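Local structure of reticulocyte-binding protein 2a (Plasmodium vivax, 4Z8N) at residues E50-N53 and Q54-P58; I157-E160 and R161-V165; K224-H227 and G228-V232; S247-K250 and K251-D255; N258-A261 and T262-S266. The protein probably takes part in the invasion of red blood cells by the malaria parasite, this chain being its erythrocyte-binding domain. All blocks are in the same frame, centred on the assembly; numbering follows the deposited sequence.

In the fold
Four of the contacts are neighbouring turns of single helices; contact 2 covers the last turn of helix 149-162 and the chain leaving it. Contacts 4 and 5 share helix 246-297, their centres about 16 Å apart. Contact 5 lies nearest the chain's centre and touches contacts 2 and 3, which also meet each other through the K229 ammonium and the V162 carbonyl. Contact 1, on helix 42-69, stands apart, its nearest atoms about 10 Å from contact 5. Each is partly buried. Aliphatic groups pack aromatic faces in contacts 1, 4 and 5; in contact 2 a methyl covers a guanidinium and a water joins E160 to K163, and in contact 3 an amide nitrogen lies over an imidazole and bonds to a carbonyl.

Contact 1 of 5, residues E50-N53 and Q54-P58; sequences EAYN and QSVNP
Y52 and V56 form an aromatic-aliphatic i to i+4 contact within helix 42-69. The isopropyl group of V56 lies over one face of the phenol ring. Its CB sits 3.7 Å from the ring centroid of Y52, only 7° off the ring normal, a CH-pi contact. The two methyls divide the ring: V56 CG1 approaches Y52 CZ at 3.5 Å, while V56 CG2 is nearer Y52 CD2. With CG turned away from the backbone N (chi1 -173°), the Y52 ring runs forward along the helix to meet this branch. K35 makes a cation-pi contact with the same ring; F31 of helix 26-37 packs on both Y52 and V56, and M28 on V56; F129 of helix 119-136 covers A51, S55 and V56. On the more exposed flank, the N57 amide stands almost perpendicular to the Y52 ring. N57 ND2 also makes a weak hydrogen bond of 3.5 Å to N53 OD1, the two amide planes again nearly at right angles. The backbone changes spacing here: Y52 O accepts from N57 N at 3.2 Å and only weakly from V56 N. P58 brings no N-H to N53 O, and its CD lies 3.3 Å from that oxygen. The local features are those of a proline kink within a long helix, whose buried side here (A51, V56) packs against helices 26-37 and 119-136.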
loop_
_atom_site.group_PDB
_atom_site.type_symbol
_atom_site.label_atom_id
_atom_site.label_comp_id
_atom_site.label_asym_id
_atom_site.label_seq_id
_atom_site.Cartn_x
_atom_site.Cartn_y
_atom_site.Cartn_z
ATOM N N GLU A 50 5.081 -12.199 25.186
ATOM C CA GLU A 50 5.419 -11.255 26.242
ATOM C C GLU A 50 6.179 -10.055 25.684
ATOM O O GLU A 50 5.890 -8.910 26.031
ATOM C CB GLU A 50 6.244 -11.947 27.329
ATOM C CG GLU A 50 6.580 -11.064 28.518
ATOM C CD GLU A 50 7.390 -11.794 29.572
ATOM O OE1 GLU A 50 8.493 -12.282 29.245
ATOM O OE2 GLU A 50 6.925 -11.882 30.729
ATOM N N ALA A 51 7.149 -10.326 24.816
ATOM C CA ALA A 51 7.949 -9.271 24.203
ATOM C C ALA A 51 7.122 -8.451 23.212
ATOM O O ALA A 51 7.302 -7.238 23.096
ATOM C CB ALA A 51 9.165 -9.866 23.514
ATOM N N TYR A 52 6.220 -9.123 22.504
ATOM C CA TYR A 52 5.316 -8.466 21.562
ATOM C C TYR A 52 4.429 -7.448 22.274
ATOM O O TYR A 52 4.231 -6.335 21.786
ATOM C CB TYR A 52 4.451 -9.507 20.842
ATOM C CG TYR A 52 3.598 -8.958 19.715
ATOM C CD1 TYR A 52 2.348 -8.403 19.967
ATOM C CD2 TYR A 52 4.038 -9.013 18.397
ATOM C CE1 TYR A 52 1.565 -7.908 18.940
ATOM C CE2 TYR A 52 3.259 -8.521 17.361
ATOM C CZ TYR A 52 2.025 -7.970 17.640
ATOM O OH TYR A 52 1.247 -7.478 16.616
ATOM N N ASN A 53 3.897 -7.842 23.426
ATOM C CA ASN A 53 2.998 -6.985 24.188
ATOM C C ASN A 53 3.723 -5.764 24.754
ATOM O O ASN A 53 3.154 -4.677 24.842
ATOM C CB ASN A 53 2.340 -7.782 25.318
ATOM C CG ASN A 53 1.043 -7.156 25.802
ATOM O OD1 ASN A 53 0.896 -5.934 25.826
ATOM N ND2 ASN A 53 0.093 -7.998 26.189
ATOM N N GLN A 54 4.985 -5.945 25.129
ATOM C CA GLN A 54 5.758 -4.862 25.724
ATOM C C GLN A 54 6.266 -3.863 24.683
ATOM O O GLN A 54 6.367 -2.668 24.961
ATOM C CB GLN A 54 6.941 -5.423 26.517
ATOM C CG GLN A 54 7.756 -4.357 27.235
ATOM C CD GLN A 54 8.925 -4.929 28.012
ATOM O OE1 GLN A 54 9.803 -5.581 27.445
ATOM N NE2 GLN A 54 8.946 -4.681 29.317
ATOM N N SER A 55 6.577 -4.350 23.485
ATOM C CA SER A 55 7.222 -3.515 22.473
ATOM C C SER A 55 6.309 -3.136 21.308
ATOM O O SER A 55 6.146 -1.956 20.992
ATOM C CB SER A 55 8.466 -4.221 21.928
ATOM O OG SER A 55 9.423 -4.436 22.949
ATOM N N VAL A 56 5.723 -4.140 20.665
ATOM C CA VAL A 56 4.965 -3.915 19.439
ATOM C C VAL A 56 3.650 -3.171 19.681
ATOM O O VAL A 56 3.324 -2.231 18.954
ATOM C CB VAL A 56 4.667 -5.244 18.724
ATOM C CG1 VAL A 56 3.854 -5.002 17.462
ATOM C CG2 VAL A 56 5.965 -5.959 18.387
ATOM N N ASN A 57 2.899 -3.588 20.697
ATOM C CA ASN A 57 1.601 -2.974 20.977
ATOM C C ASN A 57 1.666 -1.486 21.353
ATOM O O ASN A 57 0.858 -0.699 20.854
ATOM C CB ASN A 57 0.869 -3.757 22.072
ATOM C CG ASN A 57 0.265 -5.050 21.559
ATOM O OD1 ASN A 57 -0.122 -5.147 20.393
ATOM N ND2 ASN A 57 0.180 -6.051 22.427
ATOM N N PRO A 58 2.612 -1.085 22.227
ATOM C CA PRO A 58 2.707 0.360 22.470
ATOM C C PRO A 58 3.167 1.131 21.234
ATOM O O PRO A 58 2.756 2.275 21.036
ATOM C CB PRO A 58 3.748 0.465 23.589
ATOM C CG PRO A 58 3.729 -0.863 24.252
ATOM C CD PRO A 58 3.480 -1.841 23.149
#

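Contact 2 of 5, residues I157-E160 and R161-V165; sequences IYVE and RVKEV
I157 lays its CG2 methyl over one face of the R161 guanidinium, 3.5 Å above the plane and over its centre. This is i to i+4 packing near the end of helix 149-162 in the helical erythrocyte-binding domain. The two side chains run side by side in the same direction, the arginine extended from CG to NE, and R161 NH1 carries on to a hydrogen bond with Y36 OH. Two residues on, on another side of the helix, V159 and K163 run side by side in the same way: V159 CG1 is 3.5 Å from K163 CE, so the lysine's aliphatic stem covers the methyl. Backbone bonds from R161 N, V162 N and K163 N to I157 O, Y158 O and V159 O hold these turns. On the buried side, the Y158 ring stacks with Y260, joining this helix to helix 246-297. E160 and K163 have opposite charges but do not touch directly; a water links them, giving a hydrogen bond to E160 OE1 at 2.6 Å and accepting a weak one from K163 NZ at 3.3 Å.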
loop_
_atom_site.group_PDB
_atom_site.type_symbol
_atom_site.label_atom_id
_atom_site.label_comp_id
_atom_site.label_asym_id
_atom_site.label_seq_id
_atom_site.Cartn_x
_atom_site.Cartn_y
_atom_site.Cartn_z
ATOM N N ILE A 157 1.056 -23.412 4.126
ATOM C CA ILE A 157 0.008 -22.433 4.379
ATOM C C ILE A 157 0.208 -21.198 3.508
ATOM O O ILE A 157 -0.738 -20.709 2.891
ATOM C CB ILE A 157 -0.034 -22.020 5.861
ATOM C CG1 ILE A 157 -0.388 -23.228 6.731
ATOM C CG2 ILE A 157 -1.035 -20.895 6.072
ATOM C CD1 ILE A 157 -0.459 -22.925 8.208
ATOM N N TYR A 158 1.444 -20.709 3.446
ATOM C CA TYR A 158 1.768 -19.528 2.645
ATOM C C TYR A 158 1.561 -19.773 1.154
ATOM O O TYR A 158 1.006 -18.931 0.449
ATOM C CB TYR A 158 3.213 -19.085 2.891
ATOM C CG TYR A 158 3.456 -18.494 4.260
ATOM C CD1 TYR A 158 2.401 -18.047 5.041
ATOM C CD2 TYR A 158 4.745 -18.374 4.765
ATOM C CE1 TYR A 158 2.619 -17.503 6.290
ATOM C CE2 TYR A 158 4.972 -17.828 6.014
ATOM C CZ TYR A 158 3.905 -17.394 6.772
ATOM O OH TYR A 158 4.121 -16.854 8.017
ATOM N N VAL A 159 2.027 -20.925 0.682
ATOM C CA VAL A 159 1.906 -21.294 -0.723
ATOM C C VAL A 159 0.440 -21.325 -1.160
ATOM O O VAL A 159 0.082 -20.765 -2.194
ATOM C CB VAL A 159 2.569 -22.666 -0.998
ATOM C CG1 VAL A 159 2.064 -23.268 -2.296
ATOM C CG2 VAL A 159 4.087 -22.531 -1.026
ATOM N N GLU A 160 -0.409 -21.963 -0.361
ATOM C CA GLU A 160 -1.828 -22.067 -0.690
ATOM C C GLU A 160 -2.503 -20.692 -0.707
ATOM O O GLU A 160 -3.398 -20.437 -1.513
ATOM C CB GLU A 160 -2.535 -22.995 0.301
ATOM C CG GLU A 160 -4.002 -23.263 -0.015
ATOM C CD GLU A 160 -4.207 -24.055 -1.298
ATOM O OE1 GLU A 160 -3.254 -24.717 -1.760
ATOM O OE2 GLU A 160 -5.331 -24.017 -1.843
ATOM N N ARG A 161 -2.063 -19.805 0.178
ATOM C CA ARG A 161 -2.644 -18.472 0.266
ATOM C C ARG A 161 -2.295 -17.591 -0.934
ATOM O O ARG A 161 -3.153 -16.874 -1.439
ATOM C CB ARG A 161 -2.207 -17.789 1.564
ATOM C CG ARG A 161 -2.927 -18.323 2.790
ATOM C CD ARG A 161 -2.405 -17.697 4.067
ATOM N NE ARG A 161 -3.149 -18.163 5.235
ATOM C CZ ARG A 161 -2.867 -17.820 6.486
ATOM N NH1 ARG A 161 -1.852 -17.003 6.741
ATOM N NH2 ARG A 161 -3.599 -18.295 7.484
ATOM N N VAL A 162 -1.051 -17.652 -1.401
ATOM C CA VAL A 162 -0.646 -16.813 -2.526
ATOM C C VAL A 162 -1.209 -17.335 -3.847
ATOM O O VAL A 162 -1.278 -16.599 -4.828
ATOM C CB VAL A 162 0.891 -16.699 -2.643
ATOM C CG1 VAL A 162 1.475 -16.081 -1.384
ATOM C CG2 VAL A 162 1.516 -18.050 -2.930
ATOM N N LYS A 163 -1.619 -18.598 -3.865
ATOM C CA LYS A 163 -2.210 -19.192 -5.060
ATOM C C LYS A 163 -3.692 -18.857 -5.179
ATOM O O LYS A 163 -4.308 -19.103 -6.214
ATOM C CB LYS A 163 -2.035 -20.713 -5.055
ATOM C CG LYS A 163 -0.618 -21.194 -5.306
ATOM C CD LYS A 163 -0.563 -22.715 -5.303
ATOM C CE LYS A 163 0.841 -23.218 -5.589
ATOM N NZ LYS A 163 0.929 -24.703 -5.499
ATOM N N GLU A 164 -4.262 -18.301 -4.117
ATOM C CA GLU A 164 -5.694 -18.031 -4.086
ATOM C C GLU A 164 -6.108 -16.936 -5.066
ATOM O O GLU A 164 -7.228 -16.952 -5.577
ATOM C CB GLU A 164 -6.134 -17.660 -2.668
ATOM C CG GLU A 164 -6.311 -18.863 -1.753
ATOM C CD GLU A 164 -6.635 -18.469 -0.328
ATOM O OE1 GLU A 164 -6.399 -19.287 0.586
ATOM O OE2 GLU A 164 -7.123 -17.340 -0.120
ATOM N N VAL A 165 -5.213 -15.992 -5.339
ATOM C CA VAL A 165 -5.534 -14.915 -6.271
ATOM C C VAL A 165 -4.579 -14.892 -7.467
ATOM O O VAL A 165 -3.390 -15.193 -7.344
ATOM C CB VAL A 165 -5.523 -13.534 -5.564
ATOM C CG1 VAL A 165 -4.108 -13.115 -5.207
ATOM C CG2 VAL A 165 -6.189 -12.475 -6.434
HETATM O O HOH W 1 -1.012 -25.489 -2.928
#

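Contact 3 of 5, residues K224-H227 and G228-V232; sequences KIIH and GKENV
The N231 amide and the H227 imidazole meet obliquely, their planes 62° apart, one turn from each other on helix 199-237. N231 ND2 lies 3.3 Å above the imidazole plane, over the centre of the ring. H227 has its CG swung away from the backbone N (chi1 179°), which carries the ring forward beneath that amide. N231 takes the other course: its CG stands opposite its own carbonyl carbon (chi1 -82°), folding the amide back toward the preceding turn. There N231 ND2 donates to H227 O at 2.6 Å, while the helical bond from N231 N to the same oxygen is longer, at 3.3 Å. The two donors arrive from opposite faces of the carbonyl plane. On another flank, I226 and E230 lie side by side and point the same way; I226 CG2 touches the carboxylate at E230 OE2, 3.6 Å away. G228, which is buried, bonds through its N to K224 O. K229 NZ bonds to V162 O of helix 149-162, and F259 of helix 246-297 packs on N231, so both helices border this turn. Two bonds from one residue thus grip H227 O, and the side-chain bond fixes the rotation of the N231 amide. A shared carbonyl of this kind would probably be polarised by its two donors.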
loop_
_atom_site.group_PDB
_atom_site.type_symbol
_atom_site.label_atom_id
_atom_site.label_comp_id
_atom_site.label_asym_id
_atom_site.label_seq_id
_atom_site.Cartn_x
_atom_site.Cartn_y
_atom_site.Cartn_z
ATOM N N LYS A 224 5.332 -5.572 -4.994
ATOM C CA LYS A 224 5.507 -6.272 -3.724
ATOM C C LYS A 224 4.773 -7.607 -3.724
ATOM O O LYS A 224 5.290 -8.610 -3.231
ATOM C CB LYS A 224 5.015 -5.413 -2.557
ATOM C CG LYS A 224 5.689 -4.056 -2.445
ATOM C CD LYS A 224 7.172 -4.193 -2.150
ATOM C CE LYS A 224 7.790 -2.837 -1.857
ATOM N NZ LYS A 224 9.233 -2.942 -1.517
ATOM N N ILE A 225 3.560 -7.608 -4.269
ATOM C CA ILE A 225 2.756 -8.820 -4.361
ATOM C C ILE A 225 3.468 -9.893 -5.179
ATOM O O ILE A 225 3.582 -11.041 -4.749
ATOM C CB ILE A 225 1.385 -8.528 -4.989
ATOM C CG1 ILE A 225 0.579 -7.598 -4.082
ATOM C CG2 ILE A 225 0.624 -9.820 -5.243
ATOM C CD1 ILE A 225 -0.679 -7.067 -4.725
ATOM N N ILE A 226 3.954 -9.505 -6.353
ATOM C CA ILE A 226 4.672 -10.419 -7.235
ATOM C C ILE A 226 5.966 -10.912 -6.587
ATOM O O ILE A 226 6.293 -12.097 -6.655
ATOM C CB ILE A 226 4.986 -9.750 -8.590
ATOM C CG1 ILE A 226 3.693 -9.534 -9.378
ATOM C CG2 ILE A 226 5.958 -10.590 -9.398
ATOM C CD1 ILE A 226 3.894 -8.835 -10.705
ATOM N N HIS A 227 6.688 -9.996 -5.949
ATOM C CA HIS A 227 7.926 -10.337 -5.256
ATOM C C HIS A 227 7.678 -11.339 -4.131
ATOM O O HIS A 227 8.408 -12.324 -3.989
ATOM C CB HIS A 227 8.585 -9.076 -4.695
ATOM C CG HIS A 227 9.849 -9.341 -3.937
ATOM N ND1 HIS A 227 9.893 -9.402 -2.560
ATOM C CD2 HIS A 227 11.117 -9.553 -4.363
ATOM C CE1 HIS A 227 11.132 -9.645 -2.172
ATOM N NE2 HIS A 227 11.894 -9.740 -3.246
ATOM N N GLY A 228 6.645 -11.084 -3.336
ATOM C CA GLY A 228 6.317 -11.950 -2.221
ATOM C C GLY A 228 5.856 -13.326 -2.662
ATOM O O GLY A 228 6.320 -14.340 -2.138
ATOM N N LYS A 229 4.947 -13.359 -3.632
ATOM C CA LYS A 229 4.367 -14.611 -4.105
ATOM C C LYS A 229 5.399 -15.530 -4.756
ATOM O O LYS A 229 5.486 -16.712 -4.420
ATOM C CB LYS A 229 3.229 -14.333 -5.090
ATOM C CG LYS A 229 2.676 -15.589 -5.753
ATOM C CD LYS A 229 1.374 -15.320 -6.491
ATOM C CE LYS A 229 0.854 -16.592 -7.150
ATOM N NZ LYS A 229 -0.557 -16.439 -7.613
ATOM N N GLU A 230 6.178 -14.987 -5.685
ATOM C CA GLU A 230 7.167 -15.784 -6.405
ATOM C C GLU A 230 8.233 -16.351 -5.474
ATOM O O GLU A 230 8.697 -17.473 -5.667
ATOM C CB GLU A 230 7.826 -14.954 -7.507
ATOM C CG GLU A 230 6.923 -14.689 -8.699
ATOM C CD GLU A 230 7.606 -13.872 -9.776
ATOM O OE1 GLU A 230 8.737 -13.399 -9.538
ATOM O OE2 GLU A 230 7.013 -13.708 -10.862
ATOM N N ASN A 231 8.620 -15.579 -4.464
ATOM C CA ASN A 231 9.617 -16.053 -3.510
ATOM C C ASN A 231 9.061 -17.157 -2.618
ATOM O O ASN A 231 9.764 -18.116 -2.303
ATOM C CB ASN A 231 10.142 -14.897 -2.658
ATOM C CG ASN A 231 11.230 -14.110 -3.361
ATOM O OD1 ASN A 231 12.348 -14.592 -3.524
ATOM N ND2 ASN A 231 10.904 -12.893 -3.783
ATOM N N VAL A 232 7.801 -17.018 -2.214
ATOM C CA VAL A 232 7.127 -18.066 -1.454
ATOM C C VAL A 232 7.092 -19.346 -2.277
ATOM O O VAL A 232 7.428 -20.423 -1.785
ATOM C CB VAL A 232 5.688 -17.661 -1.058
ATOM C CG1 VAL A 232 4.881 -18.882 -0.643
ATOM C CG2 VAL A 232 5.709 -16.634 0.063
#

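Contact 4 of 5, residues S247-K250 and K251-D255; sequences STLK and KLYFD
L249 and Y253 make the main apolar contact, one turn apart on helix 246-297. L249 CG sits over one face of the tyrosine ring, 4.0 Å from its centroid and 28° off the normal, in a CH-pi contact. The methyls spread along the outer half: L249 CD1 is 3.5 Å from Y253 CE1, and CD2 lies beside the hydroxyl. The leucine's chi1 of -168° sends CG forward to this ring. A carbonyl-to-ring contact forms at the next position, where K250 O lies 3.0 Å above the F254 ring plane, displaced toward its rim. That oxygen also accepts the backbone bond from F254 N at 2.8 Å, so one residue both bonds and covers it. The other backbone bonds, L252 N to T248 O and Y253 N to L249 O, keep the regular helical spacing. The polar ends are taken up by neighbouring parts of the fold: K250 NZ bonds to Y134 O and N138 OD1, and Y253 OH to H41 NE2. The F254 ring meets Y134 edge-to-face and packs on Y30 and I34 of helix 26-37, while L252 and Y253 lie against Y151 of helix 149-162, so these turns lie among helices 26-37, 119-136 and 149-162.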
loop_
_atom_site.group_PDB
_atom_site.type_symbol
_atom_site.label_atom_id
_atom_site.label_comp_id
_atom_site.label_asym_id
_atom_site.label_seq_id
_atom_site.Cartn_x
_atom_site.Cartn_y
_atom_site.Cartn_z
ATOM N N SER A 247 20.472 -21.989 13.644
ATOM C CA SER A 247 20.812 -20.728 12.990
ATOM C C SER A 247 20.206 -20.664 11.592
ATOM O O SER A 247 19.760 -19.609 11.140
ATOM C CB SER A 247 22.328 -20.551 12.916
ATOM O OG SER A 247 22.912 -21.535 12.081
ATOM N N THR A 248 20.196 -21.807 10.916
ATOM C CA THR A 248 19.572 -21.925 9.606
ATOM C C THR A 248 18.056 -21.828 9.730
ATOM O O THR A 248 17.398 -21.148 8.941
ATOM C CB THR A 248 19.948 -23.255 8.923
ATOM O OG1 THR A 248 21.365 -23.304 8.717
ATOM C CG2 THR A 248 19.238 -23.394 7.584
ATOM N N LEU A 249 17.514 -22.507 10.736
ATOM C CA LEU A 249 16.074 -22.565 10.957
ATOM C C LEU A 249 15.464 -21.183 11.161
ATOM O O LEU A 249 14.390 -20.890 10.633
ATOM C CB LEU A 249 15.760 -23.450 12.163
ATOM C CG LEU A 249 14.291 -23.831 12.335
ATOM C CD1 LEU A 249 13.880 -24.839 11.272
ATOM C CD2 LEU A 249 14.030 -24.376 13.733
ATOM N N LYS A 250 16.149 -20.344 11.931
ATOM C CA LYS A 250 15.683 -18.985 12.190
ATOM C C LYS A 250 15.521 -18.204 10.893
ATOM O O LYS A 250 14.523 -17.510 10.693
ATOM C CB LYS A 250 16.648 -18.246 13.121
ATOM C CG LYS A 250 16.690 -18.781 14.539
ATOM C CD LYS A 250 17.157 -17.704 15.505
ATOM C CE LYS A 250 18.414 -18.121 16.244
ATOM N NZ LYS A 250 18.823 -17.106 17.256
ATOM N N LYS A 251 16.509 -18.327 10.013
ATOM C CA LYS A 251 16.494 -17.615 8.741
ATOM C C LYS A 251 15.408 -18.158 7.818
ATOM O O LYS A 251 14.754 -17.395 7.107
ATOM C CB LYS A 251 17.863 -17.698 8.065
ATOM C CG LYS A 251 18.125 -16.583 7.076
ATOM C CD LYS A 251 19.194 -16.968 6.076
ATOM C CE LYS A 251 19.312 -15.926 4.992
ATOM N NZ LYS A 251 19.206 -14.545 5.551
ATOM N N LEU A 252 15.213 -19.475 7.834
ATOM C CA LEU A 252 14.142 -20.094 7.061
ATOM C C LEU A 252 12.788 -19.579 7.538
ATOM O O LEU A 252 11.925 -19.229 6.729
ATOM C CB LEU A 252 14.204 -21.621 7.166
ATOM C CG LEU A 252 15.149 -22.342 6.203
ATOM C CD1 LEU A 252 15.073 -23.846 6.402
ATOM C CD2 LEU A 252 14.829 -21.978 4.760
ATOM N N TYR A 253 12.616 -19.529 8.857
ATOM C CA TYR A 253 11.403 -18.986 9.457
ATOM C C TYR A 253 11.191 -17.533 9.039
ATOM O O TYR A 253 10.123 -17.162 8.551
ATOM C CB TYR A 253 11.463 -19.063 10.987
ATOM C CG TYR A 253 11.203 -20.426 11.596
ATOM C CD1 TYR A 253 11.217 -21.581 10.823
ATOM C CD2 TYR A 253 10.934 -20.552 12.955
ATOM C CE1 TYR A 253 10.976 -22.825 11.392
ATOM C CE2 TYR A 253 10.693 -21.787 13.532
ATOM C CZ TYR A 253 10.715 -22.920 12.748
ATOM O OH TYR A 253 10.473 -24.145 13.328
ATOM N N PHE A 254 12.224 -16.721 9.232
ATOM C CA PHE A 254 12.125 -15.280 9.035
ATOM C C PHE A 254 11.938 -14.909 7.567
ATOM O O PHE A 254 11.173 -14.003 7.246
ATOM C CB PHE A 254 13.365 -14.581 9.600
ATOM C CG PHE A 254 13.507 -14.703 11.095
ATOM C CD1 PHE A 254 12.440 -15.112 11.881
ATOM C CD2 PHE A 254 14.710 -14.405 11.714
ATOM C CE1 PHE A 254 12.570 -15.224 13.254
ATOM C CE2 PHE A 254 14.847 -14.514 13.088
ATOM C CZ PHE A 254 13.776 -14.925 13.858
ATOM N N ASP A 255 12.640 -15.607 6.679
ATOM C CA ASP A 255 12.503 -15.366 5.246
ATOM C C ASP A 255 11.088 -15.675 4.770
ATOM O O ASP A 255 10.511 -14.921 3.989
ATOM C CB ASP A 255 13.516 -16.201 4.460
ATOM C CG ASP A 255 14.927 -15.643 4.545
ATOM O OD1 ASP A 255 15.148 -14.691 5.323
ATOM O OD2 ASP A 255 15.817 -16.164 3.842
#

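Contact 5 of 5, residues N258-A261 and T262-S266; sequences NFYA and TYKFS
Regular i to i+4 backbone bonds run through N258-S266, from Y263 N to F259 O, K264 N to Y260 O and F265 N to A261 O, with the final one, S266 N to T262 O, weak. They belong to the long helix 246-297 of the coiled-coil domain, at the contact nearest the centre of the chain. The Y260 ring is flanked by two side chains of the following turn. K264 crosses it obliquely, CB above one face and offset toward the rim, and K264 CD lies 4.0 Å from Y260 CE2. Y263 comes obliquely to the CD1-CE1 side of the ring, Y263 CD2 being 4.0 Å from Y260 CE1. Both tyrosines point CG away from their backbone N (chi1 176° in Y260), yet their rings diverge: Y260 faces helix 149-162, while Y263 packs on I225 of helix 199-237 and on V165. Beyond the ring, the K264 ammonium makes a long, weak ion pair with E33. T262 is held differently, its hydroxyl folded back onto the preceding turn. N258 O accepts T262 N at 3.0 Å and T262 OG1 at 2.8 Å, the two donors coming from opposite faces of the carbonyl plane.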
loop_
_atom_site.group_PDB
_atom_site.type_symbol
_atom_site.label_atom_id
_atom_site.label_comp_id
_atom_site.label_asym_id
_atom_site.label_seq_id
_atom_site.Cartn_x
_atom_site.Cartn_y
_atom_site.Cartn_z
ATOM N N ASN A 258 8.580 -13.083 6.189
ATOM C CA ASN A 258 8.805 -11.786 5.561
ATOM C C ASN A 258 8.265 -11.735 4.132
ATOM O O ASN A 258 7.712 -10.724 3.706
ATOM C CB ASN A 258 10.297 -11.442 5.572
ATOM C CG ASN A 258 10.581 -10.066 5.009
ATOM O OD1 ASN A 258 10.289 -9.051 5.643
ATOM N ND2 ASN A 258 11.157 -10.022 3.813
ATOM N N PHE A 259 8.426 -12.828 3.395
ATOM C CA PHE A 259 7.888 -12.916 2.041
ATOM C C PHE A 259 6.363 -12.845 2.040
ATOM O O PHE A 259 5.764 -12.162 1.206
ATOM C CB PHE A 259 8.353 -14.209 1.362
ATOM C CG PHE A 259 9.780 -14.168 0.892
ATOM C CD1 PHE A 259 10.331 -12.992 0.408
ATOM C CD2 PHE A 259 10.572 -15.304 0.936
ATOM C CE1 PHE A 259 11.643 -12.951 -0.025
ATOM C CE2 PHE A 259 11.885 -15.268 0.507
ATOM C CZ PHE A 259 12.421 -14.092 0.025
ATOM N N TYR A 260 5.729 -13.544 2.976
ATOM C CA TYR A 260 4.272 -13.542 3.036
ATOM C C TYR A 260 3.737 -12.216 3.572
ATOM O O TYR A 260 2.718 -11.716 3.096
ATOM C CB TYR A 260 3.749 -14.695 3.894
ATOM C CG TYR A 260 2.245 -14.654 4.059
ATOM C CD1 TYR A 260 1.403 -14.902 2.981
ATOM C CD2 TYR A 260 1.667 -14.347 5.286
ATOM C CE1 TYR A 260 0.028 -14.853 3.120
ATOM C CE2 TYR A 260 0.292 -14.301 5.437
ATOM C CZ TYR A 260 -0.522 -14.553 4.349
ATOM O OH TYR A 260 -1.889 -14.505 4.492
ATOM N N ALA A 261 4.426 -11.649 4.558
ATOM C CA ALA A 261 4.019 -10.365 5.126
ATOM C C ALA A 261 4.055 -9.270 4.065
ATOM O O ALA A 261 3.179 -8.407 4.024
ATOM C CB ALA A 261 4.907 -9.993 6.301
ATOM N N THR A 262 5.070 -9.322 3.208
ATOM C CA THR A 262 5.203 -8.387 2.095
ATOM C C THR A 262 4.051 -8.553 1.109
ATOM O O THR A 262 3.459 -7.573 0.654
ATOM C CB THR A 262 6.542 -8.585 1.360
ATOM O OG1 THR A 262 7.621 -8.291 2.256
ATOM C CG2 THR A 262 6.638 -7.670 0.144
ATOM N N TYR A 263 3.745 -9.804 0.785
ATOM C CA TYR A 263 2.631 -10.132 -0.093
ATOM C C TYR A 263 1.305 -9.645 0.490
ATOM O O TYR A 263 0.521 -8.982 -0.189
ATOM C CB TYR A 263 2.587 -11.644 -0.338
ATOM C CG TYR A 263 1.326 -12.143 -1.007
ATOM C CD1 TYR A 263 1.190 -12.111 -2.388
ATOM C CD2 TYR A 263 0.277 -12.662 -0.256
ATOM C CE1 TYR A 263 0.039 -12.571 -3.002
ATOM C CE2 TYR A 263 -0.874 -13.123 -0.861
ATOM C CZ TYR A 263 -0.988 -13.075 -2.233
ATOM O OH TYR A 263 -2.132 -13.535 -2.835
ATOM N N LYS A 264 1.067 -9.974 1.755
ATOM C CA LYS A 264 -0.195 -9.653 2.412
ATOM C C LYS A 264 -0.389 -8.147 2.597
ATOM O O LYS A 264 -1.485 -7.627 2.403
ATOM C CB LYS A 264 -0.272 -10.363 3.766
ATOM C CG LYS A 264 -1.549 -10.093 4.547
ATOM C CD LYS A 264 -1.513 -10.791 5.896
ATOM C CE LYS A 264 -2.744 -10.480 6.727
ATOM N NZ LYS A 264 -2.677 -11.147 8.059
ATOM N N PHE A 265 0.683 -7.459 2.978
ATOM C CA PHE A 265 0.644 -6.022 3.217
ATOM C C PHE A 265 0.177 -5.261 1.973
ATOM O O PHE A 265 -0.608 -4.319 2.072
ATOM C CB PHE A 265 2.031 -5.533 3.656
ATOM C CG PHE A 265 2.073 -4.093 4.081
ATOM C CD1 PHE A 265 1.484 -3.687 5.267
ATOM C CD2 PHE A 265 2.736 -3.149 3.310
ATOM C CE1 PHE A 265 1.535 -2.366 5.667
ATOM C CE2 PHE A 265 2.791 -1.824 3.707
ATOM C CZ PHE A 265 2.190 -1.432 4.885
ATOM N N SER A 266 0.643 -5.685 0.802
ATOM C CA SER A 266 0.315 -4.985 -0.438
ATOM C C SER A 266 -0.959 -5.500 -1.105
ATOM O O SER A 266 -1.645 -4.744 -1.794
ATOM C CB SER A 266 1.483 -5.072 -1.420
ATOM O OG SER A 266 2.460 -4.091 -1.119
#